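Long-range contact in Low temperature requirement C protein (Listeria monocytogenes, PDB 1Y9I), which probably acts as a phosphatidylglycerophosphatase, a lipid phosphatase of the PgpA family, and carries a binuclear calcium–magnesium site: residues A[95-109]-A[141-153]. Sequence-based numbering, arbitrary orientation.
With MG (magnesium ion), chain F; CA (calcium ion), chain E.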
loop_
_atom_site.group_PDB
_atom_site.type_symbol
_atom_site.label_atom_id
_atom_site.label_comp_id
_atom_site.label_asym_id
_atom_site.label_seq_id
_atom_site.Cartn_x
_atom_site.Cartn_y
_atom_site.Cartn_z
ATOM N N TYR A 95 -13.362 7.672 -8.288
ATOM C CA TYR A 95 -13.640 6.829 -7.127
ATOM C C TYR A 95 -12.604 5.703 -7.200
ATOM O O TYR A 95 -12.612 4.889 -8.134
ATOM C CB TYR A 95 -15.047 6.245 -7.218
ATOM C CG TYR A 95 -15.426 5.339 -6.064
ATOM C CD1 TYR A 95 -15.769 5.863 -4.813
ATOM C CD2 TYR A 95 -15.473 3.954 -6.233
ATOM C CE1 TYR A 95 -16.154 5.018 -3.757
ATOM C CE2 TYR A 95 -15.857 3.107 -5.191
ATOM C CZ TYR A 95 -16.198 3.641 -3.958
ATOM O OH TYR A 95 -16.593 2.782 -2.942
ATOM N N GLY A 96 -11.712 5.655 -6.222
ATOM C CA GLY A 96 -10.679 4.634 -6.256
ATOM C C GLY A 96 -10.715 3.596 -5.156
ATOM O O GLY A 96 -9.715 2.915 -4.927
ATOM N N VAL A 97 -11.848 3.454 -4.475
ATOM C CA VAL A 97 -11.931 2.481 -3.403
ATOM C C VAL A 97 -11.896 1.061 -3.971
ATOM O O VAL A 97 -11.373 0.150 -3.327
ATOM C CB VAL A 97 -13.206 2.695 -2.528
ATOM C CG1 VAL A 97 -13.258 1.661 -1.412
ATOM C CG2 VAL A 97 -13.178 4.094 -1.920
ATOM N N ASP A 98 -12.423 0.871 -5.185
ATOM C CA ASP A 98 -12.406 -0.451 -5.801
ATOM C C ASP A 98 -10.970 -0.881 -6.123
ATOM O O ASP A 98 -10.625 -2.054 -5.983
ATOM C CB ASP A 98 -13.301 -0.511 -7.065
ATOM C CG ASP A 98 -13.111 0.670 -8.010
ATOM O OD1 ASP A 98 -13.132 1.832 -7.553
ATOM O OD2 ASP A 98 -12.967 0.430 -9.232
ATOM N N GLU A 99 -10.131 0.069 -6.524
ATOM C CA GLU A 99 -8.733 -0.242 -6.831
ATOM C C GLU A 99 -7.953 -0.528 -5.537
ATOM O O GLU A 99 -7.015 -1.325 -5.524
ATOM C CB GLU A 99 -8.067 0.922 -7.574
ATOM C CG GLU A 99 -8.497 1.094 -9.040
ATOM C CD GLU A 99 -9.811 1.860 -9.222
ATOM O OE1 GLU A 99 -10.444 2.252 -8.222
ATOM O OE2 GLU A 99 -10.215 2.073 -10.379
ATOM N N ILE A 100 -8.344 0.131 -4.453
ATOM C CA ILE A 100 -7.688 -0.056 -3.159
ATOM C C ILE A 100 -7.957 -1.463 -2.628
ATOM O O ILE A 100 -7.042 -2.170 -2.199
ATOM C CB ILE A 100 -8.212 0.983 -2.125
ATOM C CG1 ILE A 100 -7.603 2.359 -2.413
ATOM C CG2 ILE A 100 -7.908 0.534 -0.712
ATOM C CD1 ILE A 100 -6.114 2.434 -2.197
ATOM N N LEU A 101 -9.222 -1.864 -2.655
ATOM C CA LEU A 101 -9.601 -3.184 -2.174
ATOM C C LEU A 101 -8.888 -4.278 -2.969
ATOM O O LEU A 101 -8.371 -5.237 -2.395
ATOM C CB LEU A 101 -11.117 -3.358 -2.291
ATOM C CG LEU A 101 -11.683 -4.719 -1.900
ATOM C CD1 LEU A 101 -11.429 -4.988 -0.421
ATOM C CD2 LEU A 101 -13.173 -4.737 -2.210
ATOM N N ALA A 102 -8.855 -4.125 -4.290
ATOM C CA ALA A 102 -8.215 -5.104 -5.161
ATOM C C ALA A 102 -6.700 -5.192 -4.957
ATOM O O ALA A 102 -6.099 -6.257 -5.138
ATOM C CB ALA A 102 -8.528 -4.785 -6.611
ATOM N N LEU A 103 -6.069 -4.084 -4.582
ATOM C CA LEU A 103 -4.626 -4.127 -4.370
ATOM C C LEU A 103 -4.305 -5.069 -3.211
ATOM O O LEU A 103 -3.224 -5.654 -3.164
ATOM C CB LEU A 103 -4.071 -2.732 -4.076
ATOM C CG LEU A 103 -2.539 -2.664 -4.052
ATOM C CD1 LEU A 103 -2.018 -2.821 -5.474
ATOM C CD2 LEU A 103 -2.070 -1.339 -3.461
ATOM N N SER A 104 -5.243 -5.226 -2.280
ATOM C CA SER A 104 -5.024 -6.111 -1.139
ATOM C C SER A 104 -4.950 -7.567 -1.610
ATOM O O SER A 104 -4.330 -8.414 -0.960
ATOM C CB SER A 104 -6.145 -5.947 -0.102
ATOM O OG SER A 104 -7.358 -6.535 -0.541
ATOM N N ILE A 105 -5.588 -7.852 -2.743
ATOM C CA ILE A 105 -5.563 -9.194 -3.312
ATOM C C ILE A 105 -4.192 -9.376 -3.952
ATOM O O ILE A 105 -3.532 -10.391 -3.761
ATOM C CB ILE A 105 -6.656 -9.367 -4.390
ATOM C CG1 ILE A 105 -8.038 -9.349 -3.727
ATOM C CG2 ILE A 105 -6.436 -10.664 -5.163
ATOM C CD1 ILE A 105 -9.197 -9.397 -4.729
ATOM N N VAL A 106 -3.758 -8.372 -4.702
ATOM C CA VAL A 106 -2.447 -8.439 -5.346
ATOM C C VAL A 106 -1.339 -8.632 -4.312
ATOM O O VAL A 106 -0.425 -9.449 -4.493
ATOM C CB VAL A 106 -2.141 -7.139 -6.118
ATOM C CG1 VAL A 106 -0.739 -7.210 -6.725
ATOM C CG2 VAL A 106 -3.177 -6.921 -7.202
ATOM N N ASN A 107 -1.420 -7.866 -3.230
ATOM C CA ASN A 107 -0.408 -7.917 -2.184
ATOM C C ASN A 107 -0.147 -9.266 -1.546
ATOM O O ASN A 107 0.924 -9.472 -0.974
ATOM C CB ASN A 107 -0.736 -6.895 -1.096
ATOM C CG ASN A 107 -0.029 -5.583 -1.324
ATOM O OD1 ASN A 107 -0.573 -4.508 -1.056
ATOM N ND2 ASN A 107 1.203 -5.661 -1.819
ATOM N N VAL A 108 -1.107 -10.183 -1.632
ATOM C CA VAL A 108 -0.912 -11.501 -1.041
ATOM C C VAL A 108 0.330 -12.175 -1.616
ATOM O O VAL A 108 0.928 -13.044 -0.976
ATOM C CB VAL A 108 -2.145 -12.407 -1.258
ATOM C CG1 VAL A 108 -1.911 -13.758 -0.624
ATOM C CG2 VAL A 108 -3.371 -11.759 -0.637
ATOM N N TYR A 109 0.717 -11.787 -2.828
ATOM C CA TYR A 109 1.918 -12.347 -3.429
ATOM C C TYR A 109 2.982 -11.295 -3.738
ATOM O O TYR A 109 3.866 -11.510 -4.566
ATOM C CB TYR A 109 1.565 -13.179 -4.670
ATOM C CG TYR A 109 1.026 -14.542 -4.292
ATOM C CD1 TYR A 109 1.864 -15.508 -3.731
ATOM C CD2 TYR A 109 -0.331 -14.845 -4.422
ATOM C CE1 TYR A 109 1.369 -16.737 -3.304
ATOM C CE2 TYR A 109 -0.838 -16.076 -3.996
ATOM C CZ TYR A 109 0.021 -17.013 -3.438
ATOM O OH TYR A 109 -0.467 -18.222 -2.996
ATOM N N THR A 141 -18.216 -2.507 -10.737
ATOM C CA THR A 141 -17.231 -1.538 -10.297
ATOM C C THR A 141 -16.129 -2.179 -9.451
ATOM O O THR A 141 -14.946 -1.879 -9.625
ATOM C CB THR A 141 -17.927 -0.424 -9.504
ATOM O OG1 THR A 141 -18.855 0.245 -10.372
ATOM C CG2 THR A 141 -16.915 0.579 -8.967
ATOM N N PHE A 142 -16.512 -3.062 -8.540
ATOM C CA PHE A 142 -15.529 -3.732 -7.689
ATOM C C PHE A 142 -15.037 -5.047 -8.281
ATOM O O PHE A 142 -13.863 -5.398 -8.146
ATOM C CB PHE A 142 -16.125 -3.998 -6.313
ATOM C CG PHE A 142 -16.181 -2.790 -5.448
ATOM C CD1 PHE A 142 -15.124 -2.483 -4.598
ATOM C CD2 PHE A 142 -17.268 -1.920 -5.518
ATOM C CE1 PHE A 142 -15.144 -1.322 -3.830
ATOM C CE2 PHE A 142 -17.295 -0.753 -4.753
ATOM C CZ PHE A 142 -16.231 -0.457 -3.909
ATOM N N LEU A 143 -15.930 -5.772 -8.941
ATOM C CA LEU A 143 -15.561 -7.056 -9.514
ATOM C C LEU A 143 -14.496 -6.995 -10.606
ATOM O O LEU A 143 -13.665 -7.910 -10.700
ATOM C CB LEU A 143 -16.801 -7.781 -10.042
ATOM C CG LEU A 143 -16.529 -9.194 -10.579
ATOM C CD1 LEU A 143 -15.830 -10.028 -9.515
ATOM C CD2 LEU A 143 -17.838 -9.849 -10.990
ATOM N N ASP A 144 -14.503 -5.954 -11.440
ATOM C CA ASP A 144 -13.476 -5.895 -12.480
ATOM C C ASP A 144 -12.075 -5.836 -11.870
ATOM O O ASP A 144 -11.165 -6.529 -12.340
ATOM C CB ASP A 144 -13.696 -4.728 -13.464
ATOM C CG ASP A 144 -13.952 -3.398 -12.783
ATOM O OD1 ASP A 144 -13.562 -3.216 -11.612
ATOM O OD2 ASP A 144 -14.540 -2.515 -13.447
ATOM N N ASP A 145 -11.905 -5.033 -10.819
ATOM C CA ASP A 145 -10.613 -4.917 -10.135
ATOM C C ASP A 145 -10.265 -6.233 -9.452
ATOM O O ASP A 145 -9.112 -6.670 -9.463
ATOM C CB ASP A 145 -10.657 -3.832 -9.057
ATOM C CG ASP A 145 -10.997 -2.476 -9.607
ATOM O OD1 ASP A 145 -10.128 -1.857 -10.249
ATOM O OD2 ASP A 145 -12.143 -2.031 -9.391
ATOM N N ILE A 146 -11.268 -6.855 -8.837
ATOM C CA ILE A 146 -11.064 -8.118 -8.140
ATOM C C ILE A 146 -10.523 -9.203 -9.077
ATOM O O ILE A 146 -9.561 -9.899 -8.752
ATOM C CB ILE A 146 -12.387 -8.603 -7.487
ATOM C CG1 ILE A 146 -12.705 -7.734 -6.262
ATOM C CG2 ILE A 146 -12.285 -10.070 -7.115
ATOM C CD1 ILE A 146 -14.088 -7.986 -5.651
ATOM N N VAL A 147 -11.144 -9.334 -10.243
ATOM C CA VAL A 147 -10.731 -10.333 -11.218
ATOM C C VAL A 147 -9.329 -10.034 -11.735
ATOM O O VAL A 147 -8.487 -10.927 -11.817
ATOM C CB VAL A 147 -11.743 -10.395 -12.380
ATOM C CG1 VAL A 147 -11.257 -11.345 -13.474
ATOM C CG2 VAL A 147 -13.085 -10.851 -11.842
ATOM N N GLY A 148 -9.071 -8.776 -12.073
ATOM C CA GLY A 148 -7.749 -8.411 -12.549
ATOM C C GLY A 148 -6.696 -8.673 -11.481
ATOM O O GLY A 148 -5.590 -9.132 -11.783
ATOM N N ALA A 149 -7.039 -8.390 -10.229
ATOM C CA ALA A 149 -6.109 -8.587 -9.117
ATOM C C ALA A 149 -5.829 -10.065 -8.844
ATOM O O ALA A 149 -4.700 -10.442 -8.524
ATOM C CB ALA A 149 -6.647 -7.920 -7.864
ATOM N N ILE A 150 -6.856 -10.900 -8.942
ATOM C CA ILE A 150 -6.662 -12.330 -8.722
ATOM C C ILE A 150 -5.717 -12.857 -9.807
ATOM O O ILE A 150 -4.840 -13.670 -9.532
ATOM C CB ILE A 150 -8.004 -13.101 -8.778
ATOM C CG1 ILE A 150 -8.839 -12.781 -7.533
ATOM C CG2 ILE A 150 -7.745 -14.612 -8.835
ATOM C CD1 ILE A 150 -10.289 -13.242 -7.611
ATOM N N ALA A 151 -5.896 -12.376 -11.035
ATOM C CA ALA A 151 -5.039 -12.793 -12.148
ATOM C C ALA A 151 -3.588 -12.372 -11.902
ATOM O O ALA A 151 -2.654 -13.161 -12.091
ATOM C CB ALA A 151 -5.551 -12.182 -13.456
ATOM N N ALA A 152 -3.403 -11.124 -11.484
ATOM C CA ALA A 152 -2.073 -10.595 -11.216
ATOM C C ALA A 152 -1.413 -11.323 -10.050
ATOM O O ALA A 152 -0.214 -11.596 -10.078
ATOM C CB ALA A 152 -2.153 -9.097 -10.922
ATOM N N ALA A 153 -2.189 -11.621 -9.013
ATOM C CA ALA A 153 -1.649 -12.328 -7.861
ATOM C C ALA A 153 -1.230 -13.732 -8.292
ATOM O O ALA A 153 -0.161 -14.215 -7.902
ATOM C CB ALA A 153 -2.693 -12.403 -6.745
HETATM MG MG MG F . -13.479 -0.920 -10.652
HETATM CA CA CA E . -12.411 3.000 -9.568
HETATM O O HOH W 1 -12.420 -4.384 -5.975
HETATM O O HOH W 2 -14.517 -0.306 -12.218
HETATM O O HOH W 3 -12.794 2.125 -11.895
HETATM O O HOH W 4 -11.416 4.809 -10.929
HETATM O O HOH W 5 -14.698 3.575 -9.981
HETATM O O HOH W 6 -11.686 -0.547 -11.634
#
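The binuclear metal site of this PgpA-family protein is a worked example of two helices joined through a shared metal, with Asp98 and Asp145 meeting at the magnesium ion. Asp98 OD2 lies 2.0 Å from the magnesium and Asp145 OD2 2.1 Å, with Thr141 O, Asp144 OD1 and two waters completing six ligands. With CG between its backbone N and carbonyl carbon (chi1 46°), Asp98 bridges both metals: OD2 also reaches the calcium, which Asp98 OD1, Tyr95 O, Glu99 OE1 and OE2 and three waters bind as well. Asp98 OD2 and Asp145 OD2 come within 2.6 Å, their carboxylate planes 65° apart; the shared cation probably offsets their repulsion. Asp98 CB, 3.9 Å from the Phe142 ring centroid, makes a CH-pi contact over one face, while Tyr95 OH, hydrogen-bonded to Thr67 of a neighbouring subunit, meets the ring's edge at Phe142 CZ. Water 1 donates to Asp98 O and Phe142 O, linking the backbones. Beside the site Ala102 CB touches Asp145 CB at 3.4 Å; farther along, small Ala149 packs its CB against Ile105 and Val106. Segments 97-106 and 143-153 run nearly parallel, axes 20° apart and 8.0 Å at closest approach, with helix 59-76 against Leu101, Ile105 and Phe142 and helix 114-123 against Ala102 and Val106.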